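Local coordinates for 4-hydroxyphenylpyruvate dioxygenase (Pseudomonas putida, PDB 5HMQ), which dehydrates 3-dehydroshikimate to protocatechuate with the help of a divalent metal ion, a step in the bacterial breakdown of quinate and shikimate, at residues C[462-473]-C[485-496]; C[364-374]-C[409-417]. All coordinates share one frame; numbering follows the deposited sequence.

Contact 1 (C[462-473]-C[485-496])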
loop_
_atom_site.group_PDB
_atom_site.type_symbol
_atom_site.label_atom_id
_atom_site.label_comp_id
_atom_site.label_asym_id
_atom_site.label_seq_id
_atom_site.Cartn_x
_atom_site.Cartn_y
_atom_site.Cartn_z
ATOM N N TYR C 462 5.322 -17.644 -2.952
ATOM C CA TYR C 462 5.734 -18.918 -2.375
ATOM C C TYR C 462 4.891 -20.078 -2.896
ATOM O O TYR C 462 5.408 -21.187 -3.075
ATOM C CB TYR C 462 5.681 -18.846 -0.849
ATOM C CG TYR C 462 6.977 -18.365 -0.234
ATOM C CD1 TYR C 462 8.091 -19.195 -0.180
ATOM C CD2 TYR C 462 7.092 -17.081 0.285
ATOM C CE1 TYR C 462 9.281 -18.763 0.377
ATOM C CE2 TYR C 462 8.280 -16.638 0.844
ATOM C CZ TYR C 462 9.370 -17.486 0.889
ATOM O OH TYR C 462 10.555 -17.056 1.444
ATOM N N LYS C 463 3.596 -19.852 -3.134
ATOM C CA LYS C 463 2.754 -20.923 -3.658
ATOM C C LYS C 463 3.199 -21.358 -5.050
ATOM O O LYS C 463 3.193 -22.554 -5.363
ATOM C CB LYS C 463 1.288 -20.495 -3.690
ATOM C CG LYS C 463 0.547 -20.657 -2.378
ATOM C CD LYS C 463 -0.941 -20.412 -2.580
ATOM C CE LYS C 463 -1.754 -20.852 -1.373
ATOM N NZ LYS C 463 -3.208 -20.602 -1.573
ATOM N N SER C 464 3.574 -20.409 -5.907
ATOM C CA SER C 464 3.877 -20.760 -7.289
ATOM C C SER C 464 5.336 -21.168 -7.481
ATOM O O SER C 464 5.611 -22.256 -7.995
ATOM C CB SER C 464 3.516 -19.597 -8.224
ATOM O OG SER C 464 4.287 -18.441 -7.948
ATOM N N LEU C 465 6.279 -20.319 -7.065
ATOM C CA LEU C 465 7.687 -20.607 -7.319
ATOM C C LEU C 465 8.169 -21.834 -6.557
ATOM O O LEU C 465 9.021 -22.575 -7.060
ATOM C CB LEU C 465 8.555 -19.399 -6.962
ATOM C CG LEU C 465 8.749 -18.335 -8.047
ATOM C CD1 LEU C 465 7.509 -17.462 -8.182
ATOM C CD2 LEU C 465 9.984 -17.487 -7.768
ATOM N N PHE C 466 7.658 -22.063 -5.349
ATOM C CA PHE C 466 8.167 -23.124 -4.488
ATOM C C PHE C 466 7.106 -24.148 -4.105
ATOM O O PHE C 466 7.386 -25.038 -3.292
ATOM C CB PHE C 466 8.801 -22.508 -3.239
ATOM C CG PHE C 466 9.966 -21.616 -3.543
ATOM C CD1 PHE C 466 11.216 -22.155 -3.800
ATOM C CD2 PHE C 466 9.807 -20.243 -3.604
ATOM C CE1 PHE C 466 12.289 -21.338 -4.092
ATOM C CE2 PHE C 466 10.875 -19.421 -3.897
ATOM C CZ PHE C 466 12.119 -19.968 -4.143
ATOM N N ASP C 467 5.900 -24.047 -4.668
ATOM C CA ASP C 467 4.827 -25.023 -4.454
ATOM C C ASP C 467 4.513 -25.197 -2.968
ATOM O O ASP C 467 4.301 -26.311 -2.485
ATOM C CB ASP C 467 5.165 -26.367 -5.106
ATOM C CG ASP C 467 3.942 -27.245 -5.303
ATOM O OD1 ASP C 467 2.821 -26.698 -5.354
ATOM O OD2 ASP C 467 4.103 -28.480 -5.412
ATOM N N PHE C 468 4.487 -24.088 -2.235
ATOM C CA PHE C 468 3.991 -24.116 -0.868
ATOM C C PHE C 468 2.468 -24.218 -0.857
ATOM O O PHE C 468 1.791 -23.922 -1.846
ATOM C CB PHE C 468 4.442 -22.870 -0.103
ATOM C CG PHE C 468 5.869 -22.926 0.377
ATOM C CD1 PHE C 468 6.793 -23.765 -0.226
ATOM C CD2 PHE C 468 6.282 -22.138 1.438
ATOM C CE1 PHE C 468 8.101 -23.815 0.218
ATOM C CE2 PHE C 468 7.589 -22.184 1.888
ATOM C CZ PHE C 468 8.499 -23.024 1.276
ATOM N N ALA C 469 1.930 -24.636 0.286
ATOM C CA ALA C 469 0.494 -24.801 0.458
ATOM C C ALA C 469 0.020 -24.009 1.670
ATOM O O ALA C 469 0.798 -23.679 2.567
ATOM C CB ALA C 469 0.112 -26.280 0.610
ATOM N N ALA C 470 -1.278 -23.713 1.680
ATOM C CA ALA C 470 -1.890 -22.999 2.793
ATOM C C ALA C 470 -1.834 -23.821 4.076
ATOM O O ALA C 470 -1.898 -25.054 4.059
ATOM C CB ALA C 470 -3.341 -22.644 2.464
ATOM N N ASP C 471 -1.700 -23.121 5.201
ATOM C CA ASP C 471 -1.575 -23.763 6.510
ATOM C C ASP C 471 -2.146 -22.844 7.592
ATOM O O ASP C 471 -1.480 -22.491 8.568
ATOM C CB ASP C 471 -0.117 -24.126 6.788
ATOM C CG ASP C 471 0.047 -24.968 8.042
ATOM O OD1 ASP C 471 -0.853 -25.782 8.343
ATOM O OD2 ASP C 471 1.076 -24.805 8.734
ATOM N N ASP C 472 -3.391 -22.427 7.419
ATOM C CA ASP C 472 -3.993 -21.413 8.279
ATOM C C ASP C 472 -4.662 -22.025 9.511
ATOM O O ASP C 472 -4.971 -23.217 9.552
ATOM C CB ASP C 472 -5.020 -20.609 7.489
ATOM C CG ASP C 472 -4.502 -20.207 6.114
ATOM O OD1 ASP C 472 -3.451 -19.543 6.042
ATOM O OD2 ASP C 472 -5.138 -20.589 5.109
ATOM N N GLU C 473 -4.913 -21.174 10.510
ATOM C CA GLU C 473 -5.443 -21.566 11.813
ATOM C C GLU C 473 -6.537 -20.595 12.222
ATOM O O GLU C 473 -6.409 -19.390 11.995
ATOM C CB GLU C 473 -4.358 -21.569 12.890
ATOM C CG GLU C 473 -3.436 -22.763 12.882
ATOM C CD GLU C 473 -2.540 -22.783 14.100
ATOM O OE1 GLU C 473 -2.702 -21.893 14.961
ATOM O OE2 GLU C 473 -1.679 -23.680 14.196
ATOM N N SER C 485 -5.019 -16.583 11.698
ATOM C CA SER C 485 -3.614 -16.286 11.443
ATOM C C SER C 485 -3.139 -17.120 10.259
ATOM O O SER C 485 -3.242 -18.349 10.292
ATOM C CB SER C 485 -2.750 -16.542 12.682
ATOM O OG SER C 485 -2.842 -17.887 13.114
ATOM N N ARG C 486 -2.631 -16.463 9.213
ATOM C CA ARG C 486 -2.253 -17.176 7.996
ATOM C C ARG C 486 -0.825 -17.697 8.065
ATOM O O ARG C 486 0.048 -17.109 8.706
ATOM C CB ARG C 486 -2.387 -16.330 6.723
ATOM C CG ARG C 486 -3.760 -15.810 6.367
ATOM C CD ARG C 486 -3.785 -15.554 4.859
ATOM N NE ARG C 486 -4.234 -14.223 4.469
ATOM C CZ ARG C 486 -4.229 -13.789 3.212
ATOM N NH1 ARG C 486 -3.795 -14.584 2.242
ATOM N NH2 ARG C 486 -4.653 -12.566 2.922
ATOM N N ALA C 487 -0.600 -18.820 7.383
ATOM C CA ALA C 487 0.705 -19.453 7.329
ATOM C C ALA C 487 0.798 -20.279 6.055
ATOM O O ALA C 487 -0.215 -20.689 5.485
ATOM C CB ALA C 487 0.958 -20.343 8.554
ATOM N N LEU C 488 2.029 -20.491 5.598
ATOM C CA LEU C 488 2.304 -21.366 4.469
ATOM C C LEU C 488 3.207 -22.509 4.915
ATOM O O LEU C 488 3.770 -22.504 6.014
ATOM C CB LEU C 488 2.936 -20.592 3.305
ATOM C CG LEU C 488 2.082 -19.465 2.725
ATOM C CD1 LEU C 488 2.900 -18.639 1.735
ATOM C CD2 LEU C 488 0.793 -20.000 2.081
ATOM N N ARG C 489 3.346 -23.497 4.034
ATOM C CA ARG C 489 3.956 -24.765 4.410
ATOM C C ARG C 489 4.439 -25.467 3.152
ATOM O O ARG C 489 3.689 -25.568 2.177
ATOM C CB ARG C 489 2.935 -25.630 5.163
ATOM C CG ARG C 489 3.413 -26.999 5.607
ATOM C CD ARG C 489 2.210 -27.886 5.919
ATOM N NE ARG C 489 2.571 -29.126 6.602
ATOM C CZ ARG C 489 2.871 -30.265 5.983
ATOM N NH1 ARG C 489 2.864 -30.325 4.658
ATOM N NH2 ARG C 489 3.185 -31.344 6.689
ATOM N N SER C 490 5.686 -25.933 3.166
ATOM C CA SER C 490 6.146 -26.810 2.099
ATOM C C SER C 490 5.346 -28.110 2.129
ATOM O O SER C 490 4.750 -28.477 3.145
ATOM C CB SER C 490 7.643 -27.091 2.229
ATOM O OG SER C 490 7.944 -27.717 3.464
ATOM N N GLN C 491 5.338 -28.812 0.993
ATOM C CA GLN C 491 4.478 -29.986 0.856
ATOM C C GLN C 491 4.729 -31.012 1.956
ATOM O O GLN C 491 3.780 -31.577 2.512
ATOM C CB GLN C 491 4.662 -30.621 -0.523
ATOM C CG GLN C 491 4.263 -29.725 -1.687
ATOM C CD GLN C 491 2.791 -29.352 -1.665
ATOM O OE1 GLN C 491 1.947 -30.131 -1.222
ATOM N NE2 GLN C 491 2.475 -28.158 -2.156
ATOM N N CYS C 492 5.992 -31.259 2.296
ATOM C CA CYS C 492 6.325 -32.246 3.315
ATOM C C CYS C 492 6.617 -31.624 4.675
ATOM O O CYS C 492 7.106 -32.320 5.571
ATOM C CB CYS C 492 7.503 -33.104 2.853
ATOM S SG CYS C 492 7.020 -34.398 1.678
ATOM N N GLY C 493 6.330 -30.334 4.851
ATOM C CA GLY C 493 6.331 -29.722 6.163
ATOM C C GLY C 493 7.682 -29.327 6.722
ATOM O O GLY C 493 7.733 -28.804 7.842
ATOM N N THR C 494 8.777 -29.549 5.990
ATOM C CA THR C 494 10.088 -29.192 6.522
ATOM C C THR C 494 10.308 -27.685 6.534
ATOM O O THR C 494 11.222 -27.209 7.216
ATOM C CB THR C 494 11.202 -29.873 5.723
ATOM O OG1 THR C 494 11.240 -29.340 4.393
ATOM C CG2 THR C 494 10.967 -31.377 5.658
ATOM N N LEU C 495 9.495 -26.930 5.798
ATOM C CA LEU C 495 9.537 -25.476 5.799
ATOM C C LEU C 495 8.155 -24.942 6.147
ATOM O O LEU C 495 7.166 -25.310 5.505
ATOM C CB LEU C 495 9.975 -24.933 4.436
ATOM C CG LEU C 495 11.349 -25.323 3.895
ATOM C CD1 LEU C 495 11.450 -24.981 2.417
ATOM C CD2 LEU C 495 12.458 -24.640 4.679
ATOM N N ARG C 496 8.087 -24.080 7.158
ATOM C CA ARG C 496 6.826 -23.511 7.622
ATOM C C ARG C 496 7.022 -22.017 7.806
ATOM O O ARG C 496 7.995 -21.584 8.429
ATOM C CB ARG C 496 6.334 -24.152 8.927
ATOM C CG ARG C 496 6.186 -25.662 8.883
ATOM C CD ARG C 496 5.500 -26.180 10.142
ATOM N NE ARG C 496 4.096 -25.795 10.236
ATOM C CZ ARG C 496 3.236 -26.313 11.104
ATOM N NH1 ARG C 496 3.638 -27.244 11.951
ATOM N NH2 ARG C 496 1.973 -25.908 11.121
HETATM O O HOH W 1 6.637 -27.577 -1.083
#

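Contact 2 (C[364-374]-C[409-417])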
loop_
_atom_site.group_PDB
_atom_site.type_symbol
_atom_site.label_atom_id
_atom_site.label_comp_id
_atom_site.label_asym_id
_atom_site.label_seq_id
_atom_site.Cartn_x
_atom_site.Cartn_y
_atom_site.Cartn_z
ATOM N N LEU C 364 17.131 -10.313 8.671
ATOM C CA LEU C 364 17.429 -11.490 7.863
ATOM C C LEU C 364 17.496 -11.066 6.402
ATOM O O LEU C 364 16.477 -10.707 5.802
ATOM C CB LEU C 364 16.373 -12.570 8.067
ATOM C CG LEU C 364 16.632 -13.896 7.350
ATOM C CD1 LEU C 364 17.781 -14.640 8.008
ATOM C CD2 LEU C 364 15.380 -14.756 7.327
ATOM N N CYS C 365 18.695 -11.095 5.829
ATOM C CA CYS C 365 18.879 -10.689 4.446
ATOM C C CYS C 365 18.835 -11.857 3.474
ATOM O O CYS C 365 18.739 -11.628 2.264
ATOM C CB CYS C 365 20.202 -9.934 4.281
ATOM S SG CYS C 365 21.682 -10.918 4.587
ATOM N N ALA C 366 18.909 -13.094 3.960
ATOM C CA ALA C 366 18.856 -14.241 3.066
ATOM C C ALA C 366 18.580 -15.507 3.861
ATOM O O ALA C 366 18.889 -15.593 5.052
ATOM C CB ALA C 366 20.155 -14.391 2.271
ATOM N N THR C 367 17.995 -16.487 3.177
ATOM C CA THR C 367 17.770 -17.818 3.722
ATOM C C THR C 367 18.218 -18.843 2.696
ATOM O O THR C 367 17.776 -18.803 1.542
ATOM C CB THR C 367 16.298 -18.051 4.073
ATOM O OG1 THR C 367 15.891 -17.119 5.080
ATOM C CG2 THR C 367 16.090 -19.468 4.588
ATOM N N ALA C 368 19.107 -19.742 3.110
ATOM C CA ALA C 368 19.483 -20.877 2.280
ATOM C C ALA C 368 18.556 -22.045 2.578
ATOM O O ALA C 368 18.411 -22.453 3.738
ATOM C CB ALA C 368 20.937 -21.282 2.511
ATOM N N LEU C 369 17.925 -22.571 1.534
ATOM C CA LEU C 369 17.017 -23.699 1.657
ATOM C C LEU C 369 17.724 -24.973 1.212
ATOM O O LEU C 369 18.462 -24.972 0.219
ATOM C CB LEU C 369 15.768 -23.465 0.807
ATOM C CG LEU C 369 15.125 -22.087 0.903
ATOM C CD1 LEU C 369 14.092 -21.942 -0.210
ATOM C CD2 LEU C 369 14.498 -21.844 2.280
ATOM N N ARG C 370 17.483 -26.065 1.937
ATOM C CA ARG C 370 18.000 -27.366 1.529
ATOM C C ARG C 370 17.065 -27.954 0.486
ATOM O O ARG C 370 15.947 -28.360 0.809
ATOM C CB ARG C 370 18.129 -28.303 2.723
ATOM C CG ARG C 370 19.299 -28.022 3.639
ATOM C CD ARG C 370 19.669 -29.268 4.420
ATOM N NE ARG C 370 20.636 -28.983 5.474
ATOM C CZ ARG C 370 20.327 -28.862 6.762
ATOM N NH1 ARG C 370 19.070 -29.005 7.164
ATOM N NH2 ARG C 370 21.279 -28.605 7.648
ATOM N N VAL C 371 17.513 -27.999 -0.763
ATOM C CA VAL C 371 16.718 -28.534 -1.859
ATOM C C VAL C 371 17.392 -29.795 -2.379
ATOM O O VAL C 371 18.625 -29.867 -2.455
ATOM C CB VAL C 371 16.517 -27.499 -2.986
ATOM C CG1 VAL C 371 15.721 -26.310 -2.470
ATOM C CG2 VAL C 371 17.853 -27.044 -3.556
ATOM N N LYS C 372 16.580 -30.796 -2.724
ATOM C CA LYS C 372 17.126 -32.043 -3.247
ATOM C C LYS C 372 17.582 -31.890 -4.691
ATOM O O LYS C 372 18.651 -32.386 -5.064
ATOM C CB LYS C 372 16.095 -33.163 -3.130
ATOM C CG LYS C 372 16.598 -34.503 -3.624
ATOM C CD LYS C 372 15.620 -35.607 -3.289
ATOM C CE LYS C 372 16.211 -36.968 -3.583
ATOM N NZ LYS C 372 15.589 -38.016 -2.730
ATOM N N ASP C 373 16.785 -31.210 -5.509
ATOM C CA ASP C 373 17.086 -30.993 -6.922
ATOM C C ASP C 373 17.283 -29.491 -7.116
ATOM O O ASP C 373 16.311 -28.743 -7.262
ATOM C CB ASP C 373 15.968 -31.544 -7.804
ATOM C CG ASP C 373 16.362 -31.637 -9.265
ATOM O OD1 ASP C 373 17.339 -30.975 -9.670
ATOM O OD2 ASP C 373 15.691 -32.382 -10.011
ATOM N N GLN C 374 18.546 -29.062 -7.133
ATOM C CA GLN C 374 18.850 -27.637 -7.216
ATOM C C GLN C 374 18.422 -27.047 -8.554
ATOM O O GLN C 374 17.859 -25.947 -8.602
ATOM C CB GLN C 374 20.344 -27.418 -6.981
ATOM C CG GLN C 374 20.858 -26.052 -7.385
ATOM C CD GLN C 374 22.367 -25.958 -7.286
ATOM O OE1 GLN C 374 22.918 -25.706 -6.213
ATOM N NE2 GLN C 374 23.046 -26.170 -8.408
ATOM N N SER C 409 15.726 -9.463 -0.021
ATOM C CA SER C 409 16.365 -10.688 0.435
ATOM C C SER C 409 16.420 -11.763 -0.649
ATOM O O SER C 409 15.659 -11.764 -1.620
ATOM C CB SER C 409 15.636 -11.237 1.663
ATOM O OG SER C 409 14.272 -11.492 1.381
ATOM N N LEU C 410 17.350 -12.696 -0.447
ATOM C CA LEU C 410 17.681 -13.762 -1.380
ATOM C C LEU C 410 17.303 -15.120 -0.800
ATOM O O LEU C 410 17.231 -15.295 0.419
ATOM C CB LEU C 410 19.176 -13.744 -1.716
ATOM C CG LEU C 410 19.709 -12.455 -2.342
ATOM C CD1 LEU C 410 21.195 -12.577 -2.644
ATOM C CD2 LEU C 410 18.924 -12.114 -3.603
ATOM N N LEU C 411 17.063 -16.082 -1.690
ATOM C CA LEU C 411 16.849 -17.479 -1.320
ATOM C C LEU C 411 17.888 -18.328 -2.041
ATOM O O LEU C 411 17.817 -18.493 -3.263
ATOM C CB LEU C 411 15.432 -17.939 -1.667
ATOM C CG LEU C 411 14.263 -17.297 -0.918
ATOM C CD1 LEU C 411 12.947 -17.672 -1.571
ATOM C CD2 LEU C 411 14.270 -17.728 0.540
ATOM N N TYR C 412 18.849 -18.863 -1.290
ATOM C CA TYR C 412 19.874 -19.720 -1.871
ATOM C C TYR C 412 19.357 -21.144 -2.023
ATOM O O TYR C 412 18.693 -21.681 -1.132
ATOM C CB TYR C 412 21.134 -19.738 -1.008
ATOM C CG TYR C 412 21.680 -18.381 -0.638
ATOM C CD1 TYR C 412 22.190 -17.524 -1.603
ATOM C CD2 TYR C 412 21.720 -17.973 0.686
ATOM C CE1 TYR C 412 22.701 -16.288 -1.261
ATOM C CE2 TYR C 412 22.235 -16.749 1.038
ATOM C CZ TYR C 412 22.721 -15.907 0.064
ATOM O OH TYR C 412 23.228 -14.679 0.421
ATOM N N LEU C 413 19.676 -21.759 -3.158
ATOM C CA LEU C 413 19.278 -23.132 -3.454
ATOM C C LEU C 413 20.488 -24.028 -3.213
ATOM O O LEU C 413 21.335 -24.196 -4.095
ATOM C CB LEU C 413 18.760 -23.245 -4.884
ATOM C CG LEU C 413 17.674 -22.229 -5.249
ATOM C CD1 LEU C 413 17.249 -22.383 -6.699
ATOM C CD2 LEU C 413 16.480 -22.363 -4.316
ATOM N N VAL C 414 20.566 -24.610 -2.019
ATOM C CA VAL C 414 21.721 -25.393 -1.596
ATOM C C VAL C 414 21.392 -26.869 -1.758
ATOM O O VAL C 414 20.451 -27.379 -1.137
ATOM C CB VAL C 414 22.114 -25.074 -0.147
ATOM C CG1 VAL C 414 23.287 -25.939 0.286
ATOM C CG2 VAL C 414 22.457 -23.599 -0.008
ATOM N N GLU C 415 22.167 -27.551 -2.598
ATOM C CA GLU C 415 22.083 -28.993 -2.767
ATOM C C GLU C 415 23.136 -29.670 -1.896
ATOM O O GLU C 415 24.332 -29.390 -2.027
ATOM C CB GLU C 415 22.263 -29.371 -4.239
ATOM C CG GLU C 415 21.436 -30.569 -4.687
ATOM C CD GLU C 415 21.497 -30.782 -6.190
ATOM O OE1 GLU C 415 22.617 -30.914 -6.729
ATOM O OE2 GLU C 415 20.426 -30.803 -6.836
ATOM N N GLN C 416 22.680 -30.532 -0.998
ATOM C CA GLN C 416 23.498 -31.484 -0.256
ATOM C C GLN C 416 24.482 -32.227 -1.162
ATOM O O GLN C 416 24.090 -32.759 -2.205
ATOM C CB GLN C 416 22.587 -32.493 0.470
ATOM C CG GLN C 416 21.474 -33.138 -0.394
ATOM C CD GLN C 416 20.489 -32.132 -0.984
ATOM O OE1 GLN C 416 20.170 -31.116 -0.364
ATOM N NE2 GLN C 416 20.047 -32.389 -2.208
ATOM N N GLY C 417 25.759 -32.280 -0.787
ATOM C CA GLY C 417 26.255 -31.712 0.458
ATOM C C GLY C 417 27.696 -32.127 0.700
ATOM O O GLY C 417 28.321 -31.707 1.673
#

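Contact 1 (C[462-473]-C[485-496])
F468 is the bump that fills the bend of 485-496. Its ring is sandwiched: Y462, from the helix just before it, lies against one face, while the backbone of S490 passes over the centre of the other, its N 4.0 Å above the ring plane. L488 comes to the ring edge with CB, and L495 closes the far end, its CD1 3.7 Å from F468 CZ. L488 is itself a wedge, with CD1 reaching CB of Y462 (3.8 Å) and CD2 lying beside the backbone of A469 and A470. With CG set anti to the backbone N (chi1 -172°), D471 sends its carboxylate past CB of R489 to the guanidinium edge of R496, where OD2 takes NH2 on its syn lone pair at 2.8 Å in a salt bridge.

The antiparallel hairpin beneath is irregular. A469 N gives R489 O a nearly straight bond of 2.7 Å, the return bond is weak, and D471 N bonds A487 O (2.9 Å), but A487 N goes to D472 OD1 at 3.2 Å, on its anti side, and not to a backbone carbonyl. Beyond that, E473 and S485 pair normally. At the other end Q491, bent at chi2 (-62°), swings NE2 back onto D467 O at 2.6 Å, and a water bridges that same oxygen to Q491 N.

The contact is an apolar plug between polar ends. D467 O takes two donors, and the D471 carboxylate would probably offset part of the charge of R496, whose NH1 bonds A610 O and which lies near the magnesium ligand H445.

Contact 2 (C[364-374]-C[409-417])
L410 N on C365 O starts a ladder of six backbone bonds that ends with V371 N on V414 O, joining two parallel strands whose axes approach to 4.6 Å and cross at -25°. The fourth bond, L369 N to Y412 O, is 2.9 Å long and nearly straight.

Apolar contacts divide between the two faces. On one, Y412 turns its ring back along the neighbouring strand, CG beside its own backbone N (chi1 -51°): CE2 comes within 3.4 Å of A366 CB, and A368 CB lies at the ring edge. V414 CG2 meets A368 CB from the other end at 3.7 Å. The opposite face carries T367, L369, L411 and L413, with L411 CD2 reaching T367 CB at 4.1 Å.

Polar side chains finish the C-terminal end. E415 stretches out to accept Q374 N at 2.6 Å, its OE2 approached from above the carboxylate plane. Past the last backbone bond, Q416 NE2 donates to V371 O (2.9 Å, bent to 141°), but OE1 presses on the same oxygen, so this bond is less certain.

Strand 363-371 is held on its other side by antiparallel strand 295-304, where C365 and A366 form a classic bulge opposite E302, which also binds Y412 OH. F352 of helix 352-360 covers C365, L410 and Y412, and F356 adds to C365; D373 N-caps helix 374-383, and M446 of strand 440-450 packs against L364 and T367.

How the contacts relate
Contact 2 lies in the first VOC module and contact 1, later in the chain, in the second, yet the two meet, their centres about 16 Å apart. F466 CZ packs on L411 CD1 at 3.5 Å, Y462 OH approaches L411 CD2, and L495 CD2 lies 4.2 Å from L369 CD2, so mostly apolar packing joins the modules. The magnesium of this HPPD-like domain is held by H445, H523 and E601. Contact 1 is nearer: the side chain of R496 is about 4 Å from that of H445; in contact 2 L364 stays about 11 Å from H523 and T367 about 12 Å from H445, side chain to side chain. The catalytic metal sits in the separate TIM barrel.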